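Local coordinates for protein Phthiocerol/phenolphthiocerol synthesis polyketide synthase type I PpsC (Mycobacterium tuberculosis, PDB 5NJI) that probably removes water from beta-hydroxyacyl chains through its dehydratase domain during phthiocerol and phenolphthiocerol synthesis, here holding a dodecenoyl-CoA, at residues 260-274 and 306-318. The protein carries 1 engineered substitution. Numbering follows the deposited sequence.
With 8Z2 (~{S}-[2-[3-[[(2~{R})-4-[[[(2~{R},3~{S},4~{R},5~{R})-5-(6-aminopurin-9-yl)-4-oxidanyl-3-phosphonooxy-oxolan-2-yl]methoxy-oxidanyl-phosphoryl]oxy-oxidanyl-phosphoryl]oxy-3,3-dimethyl-2-oxidanyl-butanoyl]amino]propanoylamino]ethyl] (~{E})-dodec-2-enethioate), chain B.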
ATOM      1  N   ALA A 260     -18.525   7.880   6.239  1.00 54.67           N
ATOM      2  CA  ALA A 260     -17.407   8.773   5.980  1.00 44.57           C
ATOM      3  C   ALA A 260     -16.277   8.043   5.265  1.00 29.87           C
ATOM      4  O   ALA A 260     -16.049   6.845   5.464  1.00 36.33           O
ATOM      5  CB  ALA A 260     -16.878   9.379   7.279  1.00 44.79           C
ATOM      6  N   LEU A 261     -15.558   8.794   4.445  1.00 28.70           N
ATOM      7  CA  LEU A 261     -14.417   8.270   3.707  1.00 26.58           C
ATOM      8  C   LEU A 261     -13.184   8.263   4.599  1.00 23.70           C
ATOM      9  O   LEU A 261     -12.823   9.286   5.184  1.00 31.89           O
ATOM     10  CB  LEU A 261     -14.162   9.125   2.471  1.00 31.93           C
ATOM     11  CG  LEU A 261     -12.933   8.810   1.619  1.00 32.15           C
ATOM     12  CD1 LEU A 261     -13.086   7.481   0.927  1.00 33.92           C
ATOM     13  CD2 LEU A 261     -12.687   9.913   0.609  1.00 29.60           C
ATOM     14  N   VAL A 262     -12.530   7.112   4.684  1.00 23.11           N
ATOM     15  CA  VAL A 262     -11.390   6.914   5.556  1.00 28.83           C
ATOM     16  C   VAL A 262     -10.207   6.595   4.659  1.00 29.49           C
ATOM     17  O   VAL A 262     -10.230   5.592   3.936  1.00 30.69           O
ATOM     18  CB  VAL A 262     -11.660   5.790   6.567  1.00 27.63           C
ATOM     19  CG1 VAL A 262     -10.408   5.456   7.356  1.00 28.62           C
ATOM     20  CG2 VAL A 262     -12.805   6.210   7.479  1.00 37.80           C
ATOM     21  N   VAL A 263      -9.197   7.460   4.666  1.00 23.43           N
ATOM     22  CA  VAL A 263      -8.064   7.232   3.773  1.00 24.72           C
ATOM     23  C   VAL A 263      -6.751   7.238   4.543  1.00 18.68           C
ATOM     24  O   VAL A 263      -6.574   8.012   5.499  1.00 20.70           O
ATOM     25  CB  VAL A 263      -8.026   8.244   2.612  1.00 33.24           C
ATOM     26  CG1 VAL A 263      -9.342   8.196   1.827  1.00 41.34           C
ATOM     27  CG2 VAL A 263      -7.715   9.664   3.078  1.00 28.85           C
ATOM     28  N   PRO A 264      -5.807   6.387   4.150  1.00 19.27           N
ATOM     29  CA  PRO A 264      -4.492   6.405   4.774  1.00 16.13           C
ATOM     30  C   PRO A 264      -3.767   7.694   4.468  1.00 18.40           C
ATOM     31  O   PRO A 264      -3.810   8.190   3.338  1.00 19.85           O
ATOM     32  CB  PRO A 264      -3.778   5.204   4.145  1.00 17.50           C
ATOM     33  CG  PRO A 264      -4.851   4.350   3.605  1.00 30.00           C
ATOM     34  CD  PRO A 264      -5.917   5.291   3.171  1.00 22.60           C
ATOM     35  N   VAL A 265      -3.106   8.227   5.493  1.00 17.12           N
ATOM     36  CA  VAL A 265      -2.263   9.408   5.345  1.00 17.60           C
ATOM     37  C   VAL A 265      -0.831   9.156   5.774  1.00 17.47           C
ATOM     38  O   VAL A 265       0.050   9.956   5.431  1.00 18.39           O
ATOM     39  CB  VAL A 265      -2.836  10.613   6.111  1.00 19.99           C
ATOM     40  CG1 VAL A 265      -4.160  11.049   5.498  1.00 23.56           C
ATOM     41  CG2 VAL A 265      -3.007  10.296   7.590  1.00 17.11           C
ATOM     42  N   ARG A 266      -0.553   8.082   6.503  1.00 17.05           N
ATOM     43  CA  ARG A 266       0.798   7.775   6.930  1.00 15.94           C
ATOM     44  C   ARG A 266       0.930   6.282   7.183  1.00 18.38           C
ATOM     45  O   ARG A 266       0.021   5.650   7.730  1.00 20.33           O
ATOM     46  CB  ARG A 266       1.138   8.562   8.195  1.00 17.48           C
ATOM     47  CG  ARG A 266       2.559   8.503   8.662  1.00 26.08           C
ATOM     48  CD  ARG A 266       2.802   9.648   9.685  1.00 27.80           C
ATOM     49  NE  ARG A 266       4.194   9.741  10.120  1.00 43.55           N
ATOM     50  CZ  ARG A 266       4.730   8.959  11.050  1.00 45.79           C
ATOM     51  NH1 ARG A 266       3.991   8.028  11.629  1.00 42.48           N
ATOM     52  NH2 ARG A 266       6.001   9.101  11.404  1.00 53.46           N
ATOM     53  N   PHE A 267       2.061   5.729   6.777  1.00 16.02           N
ATOM     54  CA  PHE A 267       2.461   4.388   7.158  1.00 18.98           C
ATOM     55  C   PHE A 267       3.740   4.512   7.958  1.00 17.62           C
ATOM     56  O   PHE A 267       4.572   5.382   7.678  1.00 19.80           O
ATOM     57  CB  PHE A 267       2.722   3.467   5.960  1.00 16.69           C
ATOM     58  CG  PHE A 267       1.543   3.258   5.043  1.00 22.67           C
ATOM     59  CD1 PHE A 267       0.507   2.411   5.375  1.00 28.05           C
ATOM     60  CD2 PHE A 267       1.513   3.862   3.805  1.00 42.23           C
ATOM     61  CE1 PHE A 267      -0.560   2.221   4.507  1.00 28.77           C
ATOM     62  CE2 PHE A 267       0.456   3.663   2.933  1.00 47.67           C
ATOM     63  CZ  PHE A 267      -0.581   2.841   3.294  1.00 28.25           C
ATOM     64  N   ALA A 268       3.896   3.676   8.973  1.00 17.87           N
ATOM     65  CA  ALA A 268       5.173   3.590   9.653  1.00 19.20           C
ATOM     66  C   ALA A 268       5.521   2.127   9.858  1.00 15.94           C
ATOM     67  O   ALA A 268       4.658   1.326  10.215  1.00 19.30           O
ATOM     68  CB  ALA A 268       5.151   4.317  10.991  1.00 22.19           C
ATOM     69  N   GLY A 269       6.779   1.782   9.610  1.00 19.16           N
ATOM     70  CA  GLY A 269       7.232   0.425   9.844  1.00 17.71           C
ATOM     71  C   GLY A 269       6.579  -0.555   8.893  1.00 18.90           C
ATOM     72  O   GLY A 269       5.835  -1.449   9.318  1.00 20.59           O
ATOM     73  N   VAL A 270       6.808  -0.378   7.599  1.00 17.65           N
ATOM     74  CA  VAL A 270       6.355  -1.337   6.601  1.00 17.63           C
ATOM     75  C   VAL A 270       7.488  -2.331   6.385  1.00 14.14           C
ATOM     76  O   VAL A 270       8.554  -1.977   5.873  1.00 16.46           O
ATOM     77  CB  VAL A 270       5.943  -0.666   5.287  1.00 18.49           C
ATOM     78  CG1 VAL A 270       5.480  -1.717   4.300  1.00 19.48           C
ATOM     79  CG2 VAL A 270       4.854   0.341   5.525  1.00 19.47           C
ATOM     80  N   HIS A 271       7.260  -3.576   6.806  1.00 16.24           N
ATOM     81  CA  HIS A 271       8.236  -4.646   6.713  1.00 16.23           C
ATOM     82  C   HIS A 271       7.789  -5.660   5.676  1.00 20.49           C
ATOM     83  O   HIS A 271       6.632  -6.099   5.697  1.00 19.46           O
ATOM     84  CB  HIS A 271       8.406  -5.332   8.067  1.00 18.56           C
ATOM     85  CG  HIS A 271       8.639  -4.381   9.188  1.00 20.68           C
ATOM     86  ND1 HIS A 271       9.892  -3.899   9.503  1.00 23.12           N
ATOM     87  CD2 HIS A 271       7.784  -3.814  10.067  1.00 21.65           C
ATOM     88  CE1 HIS A 271       9.797  -3.078  10.533  1.00 25.86           C
ATOM     89  NE2 HIS A 271       8.528  -3.005  10.892  1.00 23.22           N
ATOM     90  N   VAL A 272       8.701  -6.029   4.778  1.00 17.90           N
ATOM     91  CA  VAL A 272       8.427  -6.961   3.697  1.00 16.06           C
ATOM     92  C   VAL A 272       9.452  -8.080   3.785  1.00 18.39           C
ATOM     93  O   VAL A 272      10.658  -7.839   3.665  1.00 20.21           O
ATOM     94  CB  VAL A 272       8.479  -6.287   2.317  1.00 23.54           C
ATOM     95  CG1 VAL A 272       7.922  -7.226   1.282  1.00 20.87           C
ATOM     96  CG2 VAL A 272       7.719  -4.973   2.346  1.00 28.78           C
ATOM     97  N   TYR A 273       8.976  -9.293   4.013  1.00 20.45           N
ATOM     98  CA  TYR A 273       9.874 -10.409   4.252  1.00 22.40           C
ATOM     99  C   TYR A 273       9.923 -11.396   3.109  1.00 22.50           C
ATOM    100  O   TYR A 273      10.806 -12.264   3.100  1.00 28.34           O
ATOM    101  CB  TYR A 273       9.470 -11.140   5.542  1.00 21.15           C
ATOM    102  CG  TYR A 273       9.451 -10.242   6.756  1.00 16.90           C
ATOM    103  CD1 TYR A 273      10.605  -9.612   7.208  1.00 21.35           C
ATOM    104  CD2 TYR A 273       8.276 -10.034   7.474  1.00 19.18           C
ATOM    105  CE1 TYR A 273      10.576  -8.779   8.309  1.00 23.31           C
ATOM    106  CE2 TYR A 273       8.242  -9.204   8.553  1.00 22.82           C
ATOM    107  CZ  TYR A 273       9.386  -8.601   8.995  1.00 23.88           C
ATOM    108  OH  TYR A 273       9.285  -7.792  10.106  1.00 28.25           O
ATOM    109  N   GLY A 274       8.990 -11.317   2.174  1.00 21.28           N
ATOM    110  CA  GLY A 274       8.982 -12.171   1.011  1.00 24.95           C
ATOM    111  C   GLY A 274       8.002 -11.648  -0.014  1.00 22.45           C
ATOM    112  O   GLY A 274       7.539 -10.511   0.074  1.00 24.97           O
ATOM    113  N   PRO A 306       5.023 -14.727   8.116  1.00 18.43           N
ATOM    114  CA  PRO A 306       4.710 -13.321   7.816  1.00 16.13           C
ATOM    115  C   PRO A 306       5.439 -12.859   6.568  1.00 20.23           C
ATOM    116  O   PRO A 306       6.646 -13.049   6.422  1.00 20.07           O
ATOM    117  CB  PRO A 306       5.188 -12.573   9.067  1.00 19.18           C
ATOM    118  CG  PRO A 306       5.258 -13.609  10.135  1.00 21.22           C
ATOM    119  CD  PRO A 306       5.612 -14.881   9.457  1.00 23.30           C
ATOM    120  N   LEU A 307       4.682 -12.260   5.660  1.00 17.88           N
ATOM    121  CA  LEU A 307       5.222 -11.714   4.433  1.00 15.67           C
ATOM    122  C   LEU A 307       5.252 -10.203   4.457  1.00 16.33           C
ATOM    123  O   LEU A 307       6.160  -9.595   3.893  1.00 15.86           O
ATOM    124  CB  LEU A 307       4.372 -12.161   3.235  1.00 17.83           C
ATOM    125  CG  LEU A 307       4.194 -13.664   3.053  1.00 17.13           C
ATOM    126  CD1 LEU A 307       3.188 -13.939   1.941  1.00 22.85           C
ATOM    127  CD2 LEU A 307       5.532 -14.297   2.733  1.00 21.53           C
ATOM    128  N   LEU A 308       4.226  -9.602   5.052  1.00 16.76           N
ATOM    129  CA  LEU A 308       4.083  -8.155   5.144  1.00 17.32           C
ATOM    130  C   LEU A 308       3.631  -7.829   6.555  1.00 15.70           C
ATOM    131  O   LEU A 308       2.647  -8.403   7.039  1.00 18.47           O
ATOM    132  CB  LEU A 308       3.052  -7.623   4.137  1.00 15.85           C
ATOM    133  CG  LEU A 308       2.743  -6.139   4.225  1.00 15.42           C
ATOM    134  CD1 LEU A 308       3.910  -5.344   3.722  1.00 17.57           C
ATOM    135  CD2 LEU A 308       1.492  -5.822   3.429  1.00 22.76           C
ATOM    136  N   VAL A 309       4.324  -6.922   7.228  1.00 18.05           N
ATOM    137  CA  VAL A 309       3.867  -6.411   8.512  1.00 19.12           C
ATOM    138  C   VAL A 309       3.856  -4.901   8.400  1.00 15.88           C
ATOM    139  O   VAL A 309       4.899  -4.304   8.121  1.00 19.09           O
ATOM    140  CB  VAL A 309       4.772  -6.848   9.677  1.00 21.71           C
ATOM    141  CG1 VAL A 309       4.347  -6.183  10.982  1.00 21.19           C
ATOM    142  CG2 VAL A 309       4.761  -8.354   9.811  1.00 23.47           C
ATOM    143  N   VAL A 310       2.692  -4.282   8.607  1.00 15.69           N
ATOM    144  CA  VAL A 310       2.585  -2.828   8.693  1.00 18.17           C
ATOM    145  C   VAL A 310       2.356  -2.461  10.153  1.00 16.59           C
ATOM    146  O   VAL A 310       1.281  -2.736  10.705  1.00 18.31           O
ATOM    147  CB  VAL A 310       1.453  -2.288   7.811  1.00 17.60           C
ATOM    148  CG1 VAL A 310       1.415  -0.770   7.883  1.00 21.46           C
ATOM    149  CG2 VAL A 310       1.630  -2.755   6.404  1.00 18.51           C
ATOM    150  N   ASP A 311       3.352  -1.814  10.777  1.00 18.05           N
ATOM    151  CA  ASP A 311       3.269  -1.500  12.205  1.00 17.57           C
ATOM    152  C   ASP A 311       2.206  -0.443  12.494  1.00 23.31           C
ATOM    153  O   ASP A 311       1.479  -0.544  13.491  1.00 21.69           O
ATOM    154  CB  ASP A 311       4.628  -1.006  12.729  1.00 15.97           C
ATOM    155  CG  ASP A 311       5.729  -2.072  12.738  1.00 20.96           C
ATOM    156  OD1 ASP A 311       5.456  -3.290  12.694  1.00 25.96           O
ATOM    157  OD2 ASP A 311       6.908  -1.658  12.831  1.00 26.55           O
ATOM    158  N   GLU A 312       2.145   0.616  11.681  1.00 17.56           N
ATOM    159  CA  GLU A 312       1.138   1.654  11.828  1.00 20.28           C
ATOM    160  C   GLU A 312       0.614   2.081  10.476  1.00 16.16           C
ATOM    161  O   GLU A 312       1.394   2.444   9.588  1.00 19.47           O
ATOM    162  CB  GLU A 312       1.689   2.905  12.530  1.00 27.27           C
ATOM    163  CG  GLU A 312       2.159   2.667  13.942  1.00 48.08           C
ATOM    164  CD  GLU A 312       2.767   3.916  14.572  1.00 63.75           C
ATOM    165  OE1 GLU A 312       2.820   4.962  13.892  1.00 58.87           O
ATOM    166  OE2 GLU A 312       3.190   3.851  15.743  1.00 70.45           O
ATOM    167  N   VAL A 313      -0.699   2.098  10.344  1.00 15.23           N
ATOM    168  CA  VAL A 313      -1.346   2.777   9.235  1.00 16.83           C
ATOM    169  C   VAL A 313      -2.274   3.808   9.854  1.00 18.15           C
ATOM    170  O   VAL A 313      -3.233   3.462  10.560  1.00 21.89           O
ATOM    171  CB  VAL A 313      -2.089   1.819   8.291  1.00 25.26           C
ATOM    172  CG1 VAL A 313      -2.990   0.905   9.034  1.00 26.55           C
ATOM    173  CG2 VAL A 313      -2.870   2.604   7.205  1.00 24.15           C
ATOM    174  N   GLU A 314      -1.970   5.068   9.618  1.00 15.53           N
ATOM    175  CA  GLU A 314      -2.727   6.178  10.176  1.00 16.14           C
ATOM    176  C   GLU A 314      -3.701   6.683   9.127  1.00 19.25           C
ATOM    177  O   GLU A 314      -3.298   6.955   7.992  1.00 18.05           O
ATOM    178  CB  GLU A 314      -1.775   7.292  10.602  1.00 19.52           C
ATOM    179  CG  GLU A 314      -2.432   8.538  11.124  1.00 20.88           C
ATOM    180  CD  GLU A 314      -1.386   9.543  11.585  1.00 23.34           C
ATOM    181  OE1 GLU A 314      -0.216   9.139  11.780  1.00 26.90           O
ATOM    182  OE2 GLU A 314      -1.742  10.719  11.768  1.00 26.06           O
ATOM    183  N   MET A 315      -4.980   6.770   9.484  1.00 17.68           N
ATOM    184  CA  MET A 315      -6.017   7.153   8.547  1.00 18.54           C
ATOM    185  C   MET A 315      -6.751   8.400   9.017  1.00 17.22           C
ATOM    186  O   MET A 315      -6.973   8.600  10.214  1.00 19.52           O
ATOM    187  CB  MET A 315      -6.976   5.989   8.331  1.00 21.24           C
ATOM    188  CG  MET A 315      -6.190   4.793   7.810  1.00 30.45           C
ATOM    189  SD  MET A 315      -7.168   3.476   7.185  1.00 35.48           S
ATOM    190  CE  MET A 315      -7.728   2.803   8.745  1.00 44.32           C
ATOM    191  N   ALA A 316      -7.067   9.254   8.060  1.00 18.84           N
ATOM    192  CA  ALA A 316      -7.886  10.429   8.278  1.00 20.98           C
ATOM    193  C   ALA A 316      -9.324  10.125   7.894  1.00 25.27           C
ATOM    194  O   ALA A 316      -9.594   9.302   7.014  1.00 23.81           O
ATOM    195  CB  ALA A 316      -7.369  11.602   7.459  1.00 27.43           C
ATOM    196  N   VAL A 317     -10.252  10.765   8.589  1.00 24.82           N
ATOM    197  CA  VAL A 317     -11.672  10.512   8.397  1.00 24.45           C
ATOM    198  C   VAL A 317     -12.266  11.752   7.756  1.00 30.90           C
ATOM    199  O   VAL A 317     -12.289  12.827   8.366  1.00 33.87           O
ATOM    200  CB  VAL A 317     -12.373  10.172   9.721  1.00 29.27           C
ATOM    201  CG1 VAL A 317     -13.841   9.831   9.479  1.00 36.44           C
ATOM    202  CG2 VAL A 317     -11.666   9.011  10.418  1.00 33.31           C
ATOM    203  N   LEU A 318     -12.728  11.604   6.524  1.00 32.35           N
ATOM    204  CA  LEU A 318     -13.265  12.715   5.763  1.00 35.22           C
ATOM    205  C   LEU A 318     -14.773  12.528   5.582  1.00 33.10           C
ATOM    206  O   LEU A 318     -15.545  13.464   5.756  1.00 50.06           O
ATOM    207  CB  LEU A 318     -12.559  12.811   4.409  1.00 41.99           C
ATOM    208  CG  LEU A 318     -11.079  12.417   4.404  1.00 41.80           C
ATOM    209  CD1 LEU A 318     -10.501  12.505   3.007  1.00 48.17           C
ATOM    210  CD2 LEU A 318     -10.267  13.270   5.367  1.00 49.64           C
TER
HETATM  211  C2  8Z2 B1301       5.346  17.432   5.818  0.50 53.43           C
HETATM  212  C4  8Z2 B1301       3.227  18.393   5.555  0.50 57.37           C
HETATM  213  C5  8Z2 B1301       3.779  19.436   4.981  0.50 57.94           C
HETATM  214  C6  8Z2 B1301       5.078  19.518   4.832  0.50 57.29           C
HETATM  215  C8  8Z2 B1301       1.698  19.808   5.019  0.50 58.45           C
HETATM  216  C10 8Z2 B1301     -11.558   1.634   6.618  0.50 35.01           C
HETATM  217  C11 8Z2 B1301     -11.752   1.725   8.077  0.50 36.48           C
HETATM  218  C12 8Z2 B1301     -12.863   2.650   8.396  0.50 36.53           C
HETATM  219  N9  8Z2 B1301       1.927  18.599   5.523  0.50 58.52           N
HETATM  220  N7  8Z2 B1301       2.838  20.277   4.635  0.50 59.24           N
HETATM  221  N3  8Z2 B1301       3.989  17.372   5.986  0.50 55.89           N
HETATM  222  N1  8Z2 B1301       5.890  18.543   5.241  0.50 54.03           N
HETATM  223  N6  8Z2 B1301       5.483  20.617   4.247  0.50 57.77           N
HETATM  224  C1' 8Z2 B1301       1.340  17.292   6.244  0.50 53.96           C
HETATM  225  C2' 8Z2 B1301       1.531  17.701   7.655  0.50 49.35           C
HETATM  226  O2' 8Z2 B1301       2.110  16.490   8.124  0.50 53.59           O
HETATM  227  C3' 8Z2 B1301       0.029  18.090   8.106  0.50 46.77           C
HETATM  228  O3' 8Z2 B1301       0.107  18.964   9.270  0.50 52.85           O
HETATM  229  C4' 8Z2 B1301      -0.543  16.543   7.843  0.50 46.71           C
HETATM  230  O4' 8Z2 B1301       0.018  16.400   6.456  0.50 53.99           O
HETATM  231  C5' 8Z2 B1301      -1.995  16.099   7.766  0.50 40.71           C
HETATM  232  O5' 8Z2 B1301      -2.750  16.662   6.761  0.50 48.08           O
HETATM  233  P1  8Z2 B1301      -2.993  18.101   6.524  0.50 62.31           P
HETATM  234  O11 8Z2 B1301      -1.850  18.357   5.655  0.50 61.73           O
HETATM  235  O12 8Z2 B1301      -2.776  19.035   7.658  0.50 61.97           O
HETATM  236  O6  8Z2 B1301      -4.479  18.431   5.752  0.50 64.22           O
HETATM  237  P2  8Z2 B1301      -4.508  18.843   4.191  0.50 69.04           P
HETATM  238  O21 8Z2 B1301      -3.088  19.273   3.628  0.50 67.93           O
HETATM  239  O22 8Z2 B1301      -5.360  19.776   3.574  0.50 71.64           O
HETATM  240  O7  8Z2 B1301      -4.957  17.346   3.715  0.50 61.85           O
HETATM  241  CPA 8Z2 B1301      -5.432  16.245   4.510  0.50 44.02           C
HETATM  242  CPB 8Z2 B1301      -5.682  15.123   3.467  0.50 34.59           C
HETATM  243  CP8 8Z2 B1301      -4.354  14.914   2.717  0.50 29.44           C
HETATM  244  CP7 8Z2 B1301      -6.113  13.840   4.102  0.50 32.29           C
HETATM  245  CP9 8Z2 B1301      -6.762  15.595   2.501  0.50 31.88           C
HETATM  246  OP3 8Z2 B1301      -3.439  14.545   3.672  0.50 30.04           O
HETATM  247  CP6 8Z2 B1301      -4.402  13.844   1.595  0.50 25.44           C
HETATM  248  OP2 8Z2 B1301      -5.134  14.010   0.688  0.50 27.17           O
HETATM  249  NP2 8Z2 B1301      -3.483  12.889   1.611  0.50 22.38           N
HETATM  250  CP5 8Z2 B1301      -3.317  11.845   0.624  0.50 20.72           C
HETATM  251  CP4 8Z2 B1301      -4.082  10.608   1.054  0.50 16.42           C
HETATM  252  CP3 8Z2 B1301      -3.891   9.525  -0.032  0.50 18.20           C
HETATM  253  OP1 8Z2 B1301      -3.620   9.836  -1.141  0.50 20.92           O
HETATM  254  NP1 8Z2 B1301      -4.057   8.272   0.313  0.50 17.99           N
HETATM  255  CP2 8Z2 B1301      -3.860   7.188  -0.602  0.50 17.62           C
HETATM  256  CP1 8Z2 B1301      -5.003   7.039  -1.541  0.50 17.99           C
HETATM  257  S   8Z2 B1301      -6.508   6.511  -0.666  0.50 22.64           S
HETATM  258  P3  8Z2 B1301       0.947  20.484   8.979  0.50 59.87           P
HETATM  259  O31 8Z2 B1301       0.322  20.921   7.471  0.50 63.10           O
HETATM  260  O32 8Z2 B1301       2.319  20.438   8.681  0.50 51.46           O
HETATM  261  O33 8Z2 B1301       0.749  21.626   9.875  0.50 73.25           O
HETATM  262  CA1 8Z2 B1301      -6.198   5.040  -0.366  0.50 23.87           C
HETATM  263  CA2 8Z2 B1301      -7.280   4.288   0.315  0.50 23.11           C
HETATM  264  OA1 8Z2 B1301      -5.213   4.419  -0.613  0.50 21.70           O
HETATM  265  CA3 8Z2 B1301      -7.013   2.879   0.675  0.50 25.56           C
HETATM  266  CA4 8Z2 B1301      -8.076   2.156   1.394  0.50 34.37           C
HETATM  267  CA5 8Z2 B1301      -7.627   0.824   1.938  0.50 36.34           C
HETATM  268  CA6 8Z2 B1301      -8.756   0.168   2.717  0.50 40.39           C
HETATM  269  CA7 8Z2 B1301      -8.921   0.805   4.116  0.50 41.97           C
HETATM  270  CA8 8Z2 B1301     -10.278   0.527   4.731  0.50 41.15           C
HETATM  271  CA9 8Z2 B1301     -10.368   0.829   6.252  0.50 38.89           C
HETATM  272  O   HOH W   1       4.939   6.805  13.710  1.00 46.32           O
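A classic beta bulge interrupts the antiparallel pair where V265 and R266 share E314 as their partner. E314 O accepts a hydrogen bond from V265 N at 2.8 Å, nearly straight, and a weak one from R266 N. The register slips by one residue here, next to the bound acyl-CoA. P264 O accepts a hydrogen bond from ligand NP1 at 3.0 Å, and V265 CG1 lies 3.7 Å from its CP7. Before the bulge, V262 uses its two methyls differently. CG1, anti to the backbone N (chi1 172°), meets M315 CB at 3.6 Å, while CG2 touches the end of the acyl chain.

The second strand turns a corner at D311. H271 NE2 gives its N-H to D311 OD2 at 2.9 Å. The carboxylate oxygen lies in the ring plane, but the donor comes from above the carboxylate plane. D311 N bonds G269 O, so this corner is held by both backbone and side chain. From the bulge, the extended side chain of R266 lies alongside that of E312. Their salt bridge is long, NH1 to OE1 4.0 Å, and a water spans the same two atoms. E314 OE2 pairs instead with R292. On the face that carries F267, V270 and V310, F267 lies side by side with V313, its CE1 3.6 Å from V313 CG2.

The pair belongs to the double-hotdog fold of dehydratases. Strand 93-100 flanks 262-272, strand 292-300 flanks 306-317, and helix 226-234 packs on F267 and L308.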